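Local coordinates for protein fusion DH (Streptomyces sp. MJ635-86F5, PDB 6K97) that probably dehydrates carrier-protein-bound hydroxyacyl intermediates in cremimycin biosynthesis, as an engineered fusion that joins the two pieces of a split polyketide synthase dehydratase domain, at residues T32-L37 / A82-D87; A38-L43 / Y48-R53; A63-A68 / I72-A77; D268-L273 / G300-S305. All coordinates share one frame; numbering follows the deposited sequence.

Contact 1 (T32-L37 / A82-D87); sequences TEHPLL and ALHAAD
His84 reaches out from helix 75-88, the long helix of the N-terminal part of this double hot dog fold, and brings its imidazole against Thr32 at the edge and His34 over one face, both in the segment leading into strand 39-42. Its CG stands anti to the backbone N (chi1 -165°), which carries the ring off the helix to meet that segment. Thr32 OG1 meets NE2 at the rim of the imidazole in a hydrogen bond of 2.7 Å. ND1 bonds to His249, a residue from the other part of the fusion, so both nitrogens are engaged and the rotation of the ring is probably fixed.

One face of the ring is covered by His34. Its CB lies above the ring centre of His84, 4.0 Å from the centroid, in a CH-pi contact only 13° off the ring normal. The two imidazoles run past each other in opposite directions and meet obliquely, with centroids 4.6 Å apart and planes 48° apart, while His34 CD2 comes within 3.5 Å of His84 ND1.

His34 is itself held at both nitrogens. NE2 is hydrogen-bonded to Glu80, one turn before His84 on helix 75-88, and ND1 accepts the backbone N-H of Leu36, a bond within the segment that holds the imidazole against its own backbone. That bond is nearly straight, although its donor sits out of the imidazole plane. Beyond the polar cluster, Leu37 adds an apolar touch, its CD1 approaching His84 CD2 to 4.0 Å.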
loop_
_atom_site.group_PDB
_atom_site.type_symbol
_atom_site.label_atom_id
_atom_site.label_comp_id
_atom_site.label_asym_id
_atom_site.label_seq_id
_atom_site.Cartn_x
_atom_site.Cartn_y
_atom_site.Cartn_z
ATOM N N THR A 32 -7.761 8.245 2.452
ATOM C CA THR A 32 -7.363 9.623 2.219
ATOM C C THR A 32 -8.545 10.351 1.581
ATOM O O THR A 32 -9.368 9.726 0.941
ATOM C CB THR A 32 -6.098 9.680 1.334
ATOM O OG1 THR A 32 -5.548 10.993 1.398
ATOM C CG2 THR A 32 -6.398 9.333 -0.147
ATOM N N GLU A 33 -8.638 11.665 1.724
ATOM C CA GLU A 33 -9.700 12.434 1.029
ATOM C C GLU A 33 -9.099 13.065 -0.219
ATOM O O GLU A 33 -8.350 14.025 -0.134
ATOM C CB GLU A 33 -10.330 13.516 1.931
ATOM C CG GLU A 33 -11.228 12.955 3.041
ATOM C CD GLU A 33 -10.474 12.295 4.224
ATOM O OE1 GLU A 33 -9.465 12.858 4.723
ATOM O OE2 GLU A 33 -10.901 11.200 4.682
ATOM N N HIS A 34 -9.419 12.519 -1.378
ATOM C CA HIS A 34 -9.035 13.145 -2.648
ATOM C C HIS A 34 -9.911 12.603 -3.736
ATOM O O HIS A 34 -10.289 11.472 -3.678
ATOM C CB HIS A 34 -7.570 12.836 -2.937
ATOM C CG HIS A 34 -6.993 13.637 -4.046
ATOM N ND1 HIS A 34 -6.936 13.180 -5.345
ATOM C CD2 HIS A 34 -6.483 14.883 -4.066
ATOM C CE1 HIS A 34 -6.380 14.102 -6.106
ATOM N NE2 HIS A 34 -6.092 15.142 -5.354
ATOM N N PRO A 35 -10.183 13.379 -4.787
ATOM C CA PRO A 35 -11.041 12.853 -5.863
ATOM C C PRO A 35 -10.497 11.656 -6.695
ATOM O O PRO A 35 -11.293 10.960 -7.293
ATOM C CB PRO A 35 -11.268 14.066 -6.764
ATOM C CG PRO A 35 -11.072 15.247 -5.847
ATOM C CD PRO A 35 -9.955 14.826 -4.909
ATOM N N LEU A 36 -9.183 11.454 -6.767
ATOM C CA LEU A 36 -8.561 10.337 -7.519
ATOM C C LEU A 36 -7.876 9.241 -6.682
ATOM O O LEU A 36 -7.403 8.277 -7.221
ATOM C CB LEU A 36 -7.515 10.890 -8.480
ATOM C CG LEU A 36 -8.045 11.986 -9.408
ATOM C CD1 LEU A 36 -6.948 12.705 -10.190
ATOM C CD2 LEU A 36 -9.076 11.444 -10.383
ATOM N N LEU A 37 -7.797 9.391 -5.364
ATOM C CA LEU A 37 -7.144 8.408 -4.509
ATOM C C LEU A 37 -8.074 8.043 -3.374
ATOM O O LEU A 37 -8.723 8.912 -2.799
ATOM C CB LEU A 37 -5.842 8.961 -3.971
ATOM C CG LEU A 37 -4.809 9.307 -5.038
ATOM C CD1 LEU A 37 -3.656 10.097 -4.469
ATOM C CD2 LEU A 37 -4.302 8.051 -5.698
ATOM N N ALA A 82 0.866 13.983 -7.427
ATOM C CA ALA A 82 2.078 14.261 -6.698
ATOM C C ALA A 82 1.874 15.345 -5.608
ATOM O O ALA A 82 2.421 15.234 -4.532
ATOM C CB ALA A 82 3.171 14.691 -7.650
ATOM N N LEU A 83 1.071 16.356 -5.901
ATOM C CA LEU A 83 0.729 17.360 -4.903
ATOM C C LEU A 83 0.067 16.691 -3.696
ATOM O O LEU A 83 0.449 16.995 -2.564
ATOM C CB LEU A 83 -0.165 18.462 -5.478
ATOM C CG LEU A 83 0.593 19.362 -6.488
ATOM C CD1 LEU A 83 -0.366 20.257 -7.256
ATOM C CD2 LEU A 83 1.676 20.195 -5.811
ATOM N N HIS A 84 -0.841 15.737 -3.913
ATOM C CA HIS A 84 -1.455 15.065 -2.780
ATOM C C HIS A 84 -0.401 14.292 -1.971
ATOM O O HIS A 84 -0.309 14.406 -0.727
ATOM C CB HIS A 84 -2.588 14.158 -3.188
ATOM C CG HIS A 84 -3.452 13.754 -2.048
ATOM N ND1 HIS A 84 -4.298 14.637 -1.405
ATOM C CD2 HIS A 84 -3.540 12.587 -1.364
ATOM C CE1 HIS A 84 -4.898 14.021 -0.399
ATOM N NE2 HIS A 84 -4.442 12.787 -0.339
ATOM N N ALA A 85 0.448 13.567 -2.665
ATOM C CA ALA A 85 1.512 12.876 -1.946
ATOM C C ALA A 85 2.378 13.865 -1.172
ATOM O O ALA A 85 2.754 13.628 -0.033
ATOM C CB ALA A 85 2.337 12.084 -2.923
ATOM N N ALA A 86 2.722 14.984 -1.822
ATOM C CA ALA A 86 3.584 15.980 -1.196
ATOM C C ALA A 86 2.966 16.480 0.115
ATOM O O ALA A 86 3.623 16.519 1.160
ATOM C CB ALA A 86 3.843 17.126 -2.147
ATOM N N ASP A 87 1.701 16.816 0.036
ATOM C CA ASP A 87 0.975 17.274 1.139
ATOM C C ASP A 87 0.981 16.225 2.292
ATOM O O ASP A 87 1.343 16.543 3.411
ATOM C CB ASP A 87 -0.425 17.618 0.679
ATOM C CG ASP A 87 -1.303 18.138 1.796
ATOM O OD1 ASP A 87 -0.820 18.908 2.602
ATOM O OD2 ASP A 87 -2.487 17.752 1.875
#

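Contact 2 (A38-L43 / Y48-R53); sequences ATATEL and YLFTGR
Thr51 O is gripped by two consecutive amides of the facing strand, Ala38 N at 2.8 Å and Thr39 N at 3.2 Å. Two residues opposite one make a classic beta bulge at the open end, away from the connecting loop, of the antiparallel hairpin formed by strands 39-42 and 48-55. This hairpin lies in the first part of the fusion, in the N-terminal half of the double hot dog fold. The first donor lies in the carbonyl plane, whereas the second is tilted from it by 16°.

Beside the bulge the two threonine hydroxyls meet. Thr39 OG1 sits between its own backbone N and carbonyl carbon (chi1 71°), and from there it donates to Thr51 OG1 at 2.6 Å. Thr51 OG1 is in turn hydrogen-bonded to Leu27 O of the second subunit, so the pair forms a short polar chain leading into the dimer interface. Farther along, Thr41 and Leu49 exchange two regular backbone bonds, both 2.9 Å between N and O, as a hydrogen-bonded pair.

On the other face Glu42 lays its aliphatic part over the Tyr48 ring, CG being 4.2 Å from the centroid and offset toward the rim. Ala40 CB comes within 3.7 Å of Phe50 CE2.

The hairpin is thus sandwiched: Tyr48 and Phe50 pack against helix 75-88, Leu43 packs on Leu49 of the second subunit, and strand 48-55 pairs on its other edge with strand 110-117.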
loop_
_atom_site.group_PDB
_atom_site.type_symbol
_atom_site.label_atom_id
_atom_site.label_comp_id
_atom_site.label_asym_id
_atom_site.label_seq_id
_atom_site.Cartn_x
_atom_site.Cartn_y
_atom_site.Cartn_z
ATOM N N ALA A 38 -8.144 6.755 -3.066
ATOM C CA ALA A 38 -8.928 6.242 -1.959
ATOM C C ALA A 38 -8.114 6.014 -0.635
ATOM O O ALA A 38 -8.658 6.191 0.435
ATOM C CB ALA A 38 -9.588 4.943 -2.393
ATOM N N THR A 39 -6.838 5.622 -0.719
ATOM C CA THR A 39 -6.026 5.226 0.448
ATOM C C THR A 39 -4.677 5.967 0.555
ATOM O O THR A 39 -4.147 6.460 -0.427
ATOM C CB THR A 39 -5.677 3.703 0.428
ATOM O OG1 THR A 39 -4.720 3.432 -0.610
ATOM C CG2 THR A 39 -6.910 2.823 0.230
ATOM N N ALA A 40 -4.110 5.972 1.764
ATOM C CA ALA A 40 -2.750 6.488 2.053
ATOM C C ALA A 40 -2.139 5.725 3.185
ATOM O O ALA A 40 -2.756 5.616 4.197
ATOM C CB ALA A 40 -2.840 7.936 2.465
ATOM N N THR A 41 -0.945 5.169 3.055
ATOM C CA THR A 41 -0.372 4.503 4.178
ATOM C C THR A 41 1.082 4.807 4.281
ATOM O O THR A 41 1.758 4.923 3.270
ATOM C CB THR A 41 -0.578 2.975 4.134
ATOM O OG1 THR A 41 0.592 2.348 3.628
ATOM C CG2 THR A 41 -1.716 2.566 3.258
ATOM N N GLU A 42 1.581 4.943 5.502
ATOM C CA GLU A 42 2.989 5.204 5.738
ATOM C C GLU A 42 3.537 3.837 5.932
ATOM O O GLU A 42 2.890 3.032 6.580
ATOM C CB GLU A 42 3.221 6.085 6.984
ATOM C CG GLU A 42 4.689 6.534 7.163
ATOM C CD GLU A 42 4.968 7.281 8.486
ATOM O OE1 GLU A 42 4.786 6.640 9.546
ATOM O OE2 GLU A 42 5.407 8.458 8.485
ATOM N N LEU A 43 4.674 3.535 5.315
ATOM C CA LEU A 43 5.231 2.191 5.377
ATOM C C LEU A 43 6.312 2.233 6.419
ATOM O O LEU A 43 6.842 3.292 6.709
ATOM C CB LEU A 43 5.797 1.794 4.035
ATOM C CG LEU A 43 4.817 1.931 2.866
ATOM C CD1 LEU A 43 5.564 1.969 1.550
ATOM C CD2 LEU A 43 3.840 0.775 2.889
ATOM N N TYR A 48 5.638 6.206 1.584
ATOM C CA TYR A 48 4.162 6.185 1.548
ATOM C C TYR A 48 3.628 5.441 0.312
ATOM O O TYR A 48 4.324 5.350 -0.707
ATOM C CB TYR A 48 3.620 7.597 1.530
ATOM C CG TYR A 48 3.789 8.366 2.784
ATOM C CD1 TYR A 48 4.969 9.040 3.062
ATOM C CD2 TYR A 48 2.756 8.431 3.728
ATOM C CE1 TYR A 48 5.119 9.748 4.255
ATOM C CE2 TYR A 48 2.895 9.154 4.916
ATOM C CZ TYR A 48 4.072 9.801 5.178
ATOM O OH TYR A 48 4.207 10.525 6.347
ATOM N N LEU A 49 2.408 4.912 0.399
ATOM C CA LEU A 49 1.707 4.323 -0.758
ATOM C C LEU A 49 0.324 4.967 -0.832
ATOM O O LEU A 49 -0.371 5.025 0.180
ATOM C CB LEU A 49 1.558 2.809 -0.618
ATOM C CG LEU A 49 0.761 2.135 -1.754
ATOM C CD1 LEU A 49 1.542 2.131 -3.077
ATOM C CD2 LEU A 49 0.338 0.709 -1.437
ATOM N N PHE A 50 -0.076 5.457 -1.998
ATOM C CA PHE A 50 -1.457 5.914 -2.207
ATOM C C PHE A 50 -2.099 5.114 -3.328
ATOM O O PHE A 50 -1.429 4.811 -4.318
ATOM C CB PHE A 50 -1.461 7.349 -2.627
ATOM C CG PHE A 50 -0.714 8.236 -1.704
ATOM C CD1 PHE A 50 0.640 8.354 -1.790
ATOM C CD2 PHE A 50 -1.373 8.928 -0.739
ATOM C CE1 PHE A 50 1.331 9.195 -0.940
ATOM C CE2 PHE A 50 -0.677 9.751 0.146
ATOM C CZ PHE A 50 0.673 9.892 0.037
ATOM N N THR A 51 -3.362 4.742 -3.184
ATOM C CA THR A 51 -4.001 3.929 -4.228
ATOM C C THR A 51 -5.380 4.440 -4.568
ATOM O O THR A 51 -6.047 5.076 -3.737
ATOM C CB THR A 51 -4.147 2.432 -3.835
ATOM O OG1 THR A 51 -5.203 2.261 -2.862
ATOM C CG2 THR A 51 -2.854 1.899 -3.249
ATOM N N GLY A 52 -5.809 4.148 -5.790
ATOM C CA GLY A 52 -7.170 4.463 -6.211
ATOM C C GLY A 52 -7.530 3.729 -7.469
ATOM O O GLY A 52 -6.669 3.181 -8.165
ATOM N N ARG A 53 -8.821 3.718 -7.753
ATOM C CA ARG A 53 -9.354 3.106 -8.963
ATOM C C ARG A 53 -9.606 4.234 -9.943
ATOM O O ARG A 53 -10.192 5.255 -9.580
ATOM C CB ARG A 53 -10.670 2.374 -8.665
ATOM C CG ARG A 53 -11.244 1.631 -9.867
ATOM C CD ARG A 53 -12.487 0.826 -9.500
ATOM N NE ARG A 53 -12.952 0.044 -10.646
ATOM C CZ ARG A 53 -13.850 0.461 -11.549
ATOM N NH1 ARG A 53 -14.426 1.662 -11.447
ATOM N NH2 ARG A 53 -14.194 -0.327 -12.560
#

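Contact 3 (A63-A68 / I72-A77); sequences ADHTIA and IVPGTA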
loop_
_atom_site.group_PDB
_atom_site.type_symbol
_atom_site.label_atom_id
_atom_site.label_comp_id
_atom_site.label_asym_id
_atom_site.label_seq_id
_atom_site.Cartn_x
_atom_site.Cartn_y
_atom_site.Cartn_z
ATOM N N ALA A 63 -12.958 12.585 -20.049
ATOM C CA ALA A 63 -13.225 12.378 -21.482
ATOM C C ALA A 63 -12.979 13.652 -22.253
ATOM O O ALA A 63 -12.664 13.588 -23.407
ATOM C CB ALA A 63 -14.653 11.877 -21.733
ATOM N N ASP A 64 -13.063 14.815 -21.617
ATOM C CA ASP A 64 -12.814 16.069 -22.355
ATOM C C ASP A 64 -11.316 16.361 -22.615
ATOM O O ASP A 64 -10.994 17.431 -23.182
ATOM C CB ASP A 64 -13.469 17.264 -21.647
ATOM C CG ASP A 64 -14.987 17.222 -21.697
ATOM O OD1 ASP A 64 -15.503 16.460 -22.539
ATOM O OD2 ASP A 64 -15.658 17.928 -20.866
ATOM N N HIS A 65 -10.418 15.463 -22.174
ATOM C CA HIS A 65 -8.985 15.586 -22.481
ATOM C C HIS A 65 -8.545 14.518 -23.474
ATOM O O HIS A 65 -7.996 13.483 -23.101
ATOM C CB HIS A 65 -8.108 15.574 -21.229
ATOM C CG HIS A 65 -6.673 15.847 -21.516
ATOM N ND1 HIS A 65 -5.744 14.844 -21.672
ATOM C CD2 HIS A 65 -6.015 17.009 -21.759
ATOM C CE1 HIS A 65 -4.569 15.381 -21.963
ATOM N NE2 HIS A 65 -4.706 16.692 -22.029
ATOM N N THR A 66 -8.794 14.808 -24.753
ATOM C CA THR A 66 -8.542 13.890 -25.848
ATOM C C THR A 66 -7.547 14.547 -26.795
ATOM O O THR A 66 -7.687 15.715 -27.148
ATOM C CB THR A 66 -9.888 13.506 -26.500
ATOM O OG1 THR A 66 -10.699 12.852 -25.485
ATOM C CG2 THR A 66 -9.722 12.513 -27.650
ATOM N N ILE A 67 -6.507 13.791 -27.134
ATOM C CA ILE A 67 -5.397 14.226 -27.979
ATOM C C ILE A 67 -5.303 13.283 -29.204
ATOM O O ILE A 67 -5.094 12.071 -29.063
ATOM C CB ILE A 67 -4.082 14.137 -27.195
ATOM C CG1 ILE A 67 -4.159 14.910 -25.893
ATOM C CG2 ILE A 67 -2.931 14.686 -28.006
ATOM C CD1 ILE A 67 -4.319 16.407 -26.024
ATOM N N ALA A 68 -5.552 13.827 -30.388
ATOM C CA ALA A 68 -5.547 13.032 -31.641
ATOM C C ALA A 68 -6.372 11.753 -31.571
ATOM O O ALA A 68 -5.916 10.738 -31.963
ATOM C CB ALA A 68 -4.128 12.685 -32.032
ATOM N N ILE A 72 -6.574 10.501 -22.695
ATOM C CA ILE A 72 -5.407 10.195 -21.851
ATOM C C ILE A 72 -5.398 11.115 -20.685
ATOM O O ILE A 72 -5.901 12.253 -20.774
ATOM C CB ILE A 72 -4.062 10.367 -22.585
ATOM C CG1 ILE A 72 -3.714 11.834 -22.855
ATOM C CG2 ILE A 72 -4.062 9.640 -23.927
ATOM C CD1 ILE A 72 -2.336 11.983 -23.503
ATOM N N VAL A 73 -4.872 10.613 -19.571
ATOM C CA VAL A 73 -4.859 11.401 -18.376
ATOM C C VAL A 73 -3.963 12.569 -18.656
ATOM O O VAL A 73 -2.841 12.383 -19.105
ATOM C CB VAL A 73 -4.336 10.557 -17.202
ATOM C CG1 VAL A 73 -4.090 11.412 -15.960
ATOM C CG2 VAL A 73 -5.307 9.419 -16.877
ATOM N N PRO A 74 -4.421 13.779 -18.396
ATOM C CA PRO A 74 -3.488 14.933 -18.590
ATOM C C PRO A 74 -2.273 14.966 -17.652
ATOM O O PRO A 74 -2.312 14.394 -16.566
ATOM C CB PRO A 74 -4.357 16.177 -18.325
ATOM C CG PRO A 74 -5.505 15.688 -17.534
ATOM C CD PRO A 74 -5.658 14.189 -17.718
ATOM N N GLY A 75 -1.227 15.678 -18.090
ATOM C CA GLY A 75 -0.036 15.820 -17.320
ATOM C C GLY A 75 -0.356 16.495 -15.994
ATOM O O GLY A 75 0.201 16.118 -14.972
ATOM N N THR A 76 -1.252 17.490 -16.011
ATOM C CA THR A 76 -1.568 18.188 -14.818
ATOM C C THR A 76 -2.276 17.283 -13.814
ATOM O O THR A 76 -2.184 17.533 -12.639
ATOM C CB THR A 76 -2.411 19.449 -15.049
ATOM O OG1 THR A 76 -3.648 19.085 -15.657
ATOM C CG2 THR A 76 -1.643 20.463 -15.853
ATOM N N ALA A 77 -2.928 16.217 -14.245
ATOM C CA ALA A 77 -3.473 15.247 -13.286
ATOM C C ALA A 77 -2.392 14.466 -12.592
ATOM O O ALA A 77 -2.505 14.184 -11.372
ATOM C CB ALA A 77 -4.443 14.289 -13.936
#
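The close fit lies between His65 and the pair Ile72 and Pro74, all in the first part of the fusion. With CG anti to the backbone N (chi1 -174°), the imidazole swings across to the other segment, where His65 ND1 donates to Ile72 O at 2.7 Å, a bond that leaves the ring within its own plane but meets the carbonyl 30° out of the carbonyl plane. Pro74 lies over the ring: its CB sits above the centre, 3.7 Å from the centroid and 6° off the normal. One bond at the edge and one CH-pi contact over a face together probably fix the orientation of the imidazole.

His65 and Pro74 match the first and last positions of the HxxxGxxxxP signature of dehydratase domains, consistent with His65 being the active-site histidine, as in relatives. Pro74 is also the N-cap of helix 75-88. Asp256 and Phe217, from the other part of the fusion, lie against the same ring.

Elsewhere the two segments hold each other less firmly. The backbone bond from Ile72 N to His65 O is weak at 3.3 Å, and Ile67 CG1 merely touches Ile72 CD1 at 4.2 Å. Partly exposed Thr66 turns its CB away from the 72-77 segment, and its OG1 is hydrogen-bonded to Ala63 O and to Thr71.

Contact 4 (D268-L273 / G300-S305); sequences DGEEGL and GDKSVS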
loop_
_atom_site.group_PDB
_atom_site.type_symbol
_atom_site.label_atom_id
_atom_site.label_comp_id
_atom_site.label_asym_id
_atom_site.label_seq_id
_atom_site.Cartn_x
_atom_site.Cartn_y
_atom_site.Cartn_z
ATOM N N ASP A 268 3.791 27.674 -33.071
ATOM C CA ASP A 268 3.525 28.651 -34.105
ATOM C C ASP A 268 3.990 28.226 -35.485
ATOM O O ASP A 268 3.233 28.319 -36.475
ATOM C CB ASP A 268 4.177 29.991 -33.735
ATOM C CG ASP A 268 3.573 31.173 -34.464
ATOM O OD1 ASP A 268 2.489 31.059 -35.101
ATOM O OD2 ASP A 268 4.221 32.233 -34.366
ATOM N N GLY A 269 5.221 27.764 -35.592
ATOM C CA GLY A 269 5.678 27.280 -36.911
ATOM C C GLY A 269 6.164 25.856 -36.729
ATOM O O GLY A 269 7.355 25.550 -36.893
ATOM N N GLU A 270 5.263 24.999 -36.267
ATOM C CA GLU A 270 5.656 23.679 -35.837
ATOM C C GLU A 270 4.723 22.670 -36.447
ATOM O O GLU A 270 3.613 22.965 -36.796
ATOM C CB GLU A 270 5.698 23.591 -34.313
ATOM C CG GLU A 270 6.803 24.421 -33.666
ATOM C CD GLU A 270 8.190 23.832 -33.854
ATOM O OE1 GLU A 270 8.316 22.653 -34.280
ATOM O OE2 GLU A 270 9.160 24.544 -33.544
ATOM N N GLU A 271 5.222 21.475 -36.630
ATOM C CA GLU A 271 4.453 20.427 -37.257
ATOM C C GLU A 271 4.026 19.535 -36.085
ATOM O O GLU A 271 4.779 19.378 -35.115
ATOM C CB GLU A 271 5.347 19.712 -38.296
ATOM C CG GLU A 271 4.631 19.004 -39.427
ATOM C CD GLU A 271 3.886 19.942 -40.358
ATOM O OE1 GLU A 271 4.524 20.656 -41.173
ATOM O OE2 GLU A 271 2.642 19.929 -40.303
ATOM N N GLY A 272 2.812 19.005 -36.127
ATOM C CA GLY A 272 2.351 18.092 -35.048
ATOM C C GLY A 272 2.244 18.572 -33.583
ATOM O O GLY A 272 2.018 19.729 -33.299
ATOM N N LEU A 273 2.343 17.630 -32.658
ATOM C CA LEU A 273 1.830 17.822 -31.334
ATOM C C LEU A 273 2.941 17.911 -30.398
ATOM O O LEU A 273 3.974 17.288 -30.580
ATOM C CB LEU A 273 0.997 16.645 -30.876
ATOM C CG LEU A 273 -0.242 16.367 -31.702
ATOM C CD1 LEU A 273 -0.632 14.907 -31.554
ATOM C CD2 LEU A 273 -1.365 17.295 -31.295
ATOM N N GLY A 300 13.493 29.098 -22.049
ATOM C CA GLY A 300 14.350 28.249 -22.851
ATOM C C GLY A 300 13.443 27.580 -23.848
ATOM O O GLY A 300 12.265 27.878 -23.883
ATOM N N ASP A 301 13.996 26.719 -24.685
ATOM C CA ASP A 301 13.286 26.294 -25.861
ATOM C C ASP A 301 12.242 25.214 -25.498
ATOM O O ASP A 301 12.540 24.220 -24.831
ATOM C CB ASP A 301 14.265 25.872 -26.980
ATOM C CG ASP A 301 14.677 24.413 -26.900
ATOM O OD1 ASP A 301 15.425 24.039 -25.969
ATOM O OD2 ASP A 301 14.249 23.648 -27.794
ATOM N N LYS A 302 11.010 25.495 -25.929
ATOM C CA LYS A 302 9.855 24.711 -25.654
ATOM C C LYS A 302 9.514 24.623 -24.157
ATOM O O LYS A 302 8.724 23.737 -23.735
ATOM C CB LYS A 302 10.015 23.336 -26.333
ATOM C CG LYS A 302 10.234 23.420 -27.842
ATOM C CD LYS A 302 9.064 24.063 -28.550
ATOM C CE LYS A 302 9.447 24.448 -29.976
ATOM N NZ LYS A 302 8.466 25.419 -30.552
ATOM N N SER A 303 10.068 25.544 -23.352
ATOM C CA SER A 303 9.750 25.592 -21.924
ATOM C C SER A 303 9.190 26.927 -21.521
ATOM O O SER A 303 9.584 27.942 -22.035
ATOM C CB SER A 303 10.976 25.352 -21.072
ATOM O OG SER A 303 11.792 24.373 -21.617
ATOM N N VAL A 304 8.285 26.920 -20.559
ATOM C CA VAL A 304 7.803 28.139 -19.949
ATOM C C VAL A 304 7.760 28.007 -18.451
ATOM O O VAL A 304 7.856 26.900 -17.886
ATOM C CB VAL A 304 6.383 28.508 -20.416
ATOM C CG1 VAL A 304 6.385 28.775 -21.918
ATOM C CG2 VAL A 304 5.349 27.485 -20.002
ATOM N N SER A 305 7.688 29.130 -17.778
ATOM C CA SER A 305 7.428 29.023 -16.362
ATOM C C SER A 305 6.208 29.827 -16.071
ATOM O O SER A 305 5.803 30.650 -16.879
ATOM C CB SER A 305 8.649 29.415 -15.533
ATOM O OG SER A 305 8.801 30.772 -15.557
#
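A type II beta turn from Gly300 to Ser303 links strands 291-298 and 303-309 in the predicted C-terminal hotdog region, and its third residue, Lys302, reaches Glu270 in the loop between helix 252-266 and strand 273-284. All of this belongs to the second part of the fusion. The turn is closed by the bond from Ser303 N to Gly300 O, 3.2 Å long, and Lys302 takes the left-handed backbone conformation (phi 62°) expected at that position.

The backbones stay well apart, with 11.1 Å between Glu270 CA and Lys302 CA, so the contact is made entirely by the long side chains, which extend toward each other from the loop and the turn. Each bends at its second torsion, Glu270 with chi2 -73° and Lys302 with chi2 -62°; beyond that bend the lysine runs extended to its ammonium group.

That group has more than one partner. Besides the carboxylate, NZ is hydrogen-bonded to Leu266 O at the end of helix 252-266, and the lysine makes a cation-pi contact with Phe274. The helix-end carbonyl and the glutamate would both be expected to stabilise its positive charge. Just 75 Å² is buried between the segments, and the pair lies at the surface. In the salt bridge itself, Lys302 NZ approaches Glu270 OE2 to 3.2 Å from above the carboxylate plane.

In the fold
Contacts 1, 2 and 3 belong to the first part of the fusion and contact 4 to the second, on the far side of the chain's centre from contacts 1 and 2. Contact 3 is the buried one, contacts 1 and 2 are partly buried, and contact 4 lies at the surface. Contact 1 uses the body of helix 75-88 and contact 3 its N-cap, and each turns on a histidine ring bonded at its edge and packed over a face. Contact 2 adjoins contact 1 through Thr32 and Ala85 but relies on strand pairing and faces the second subunit. Contact 4 instead rests on one salt bridge between long side chains. Leu273 nevertheless packs on Ile67 and Ala68 of contact 3, across the boundary between the fused parts.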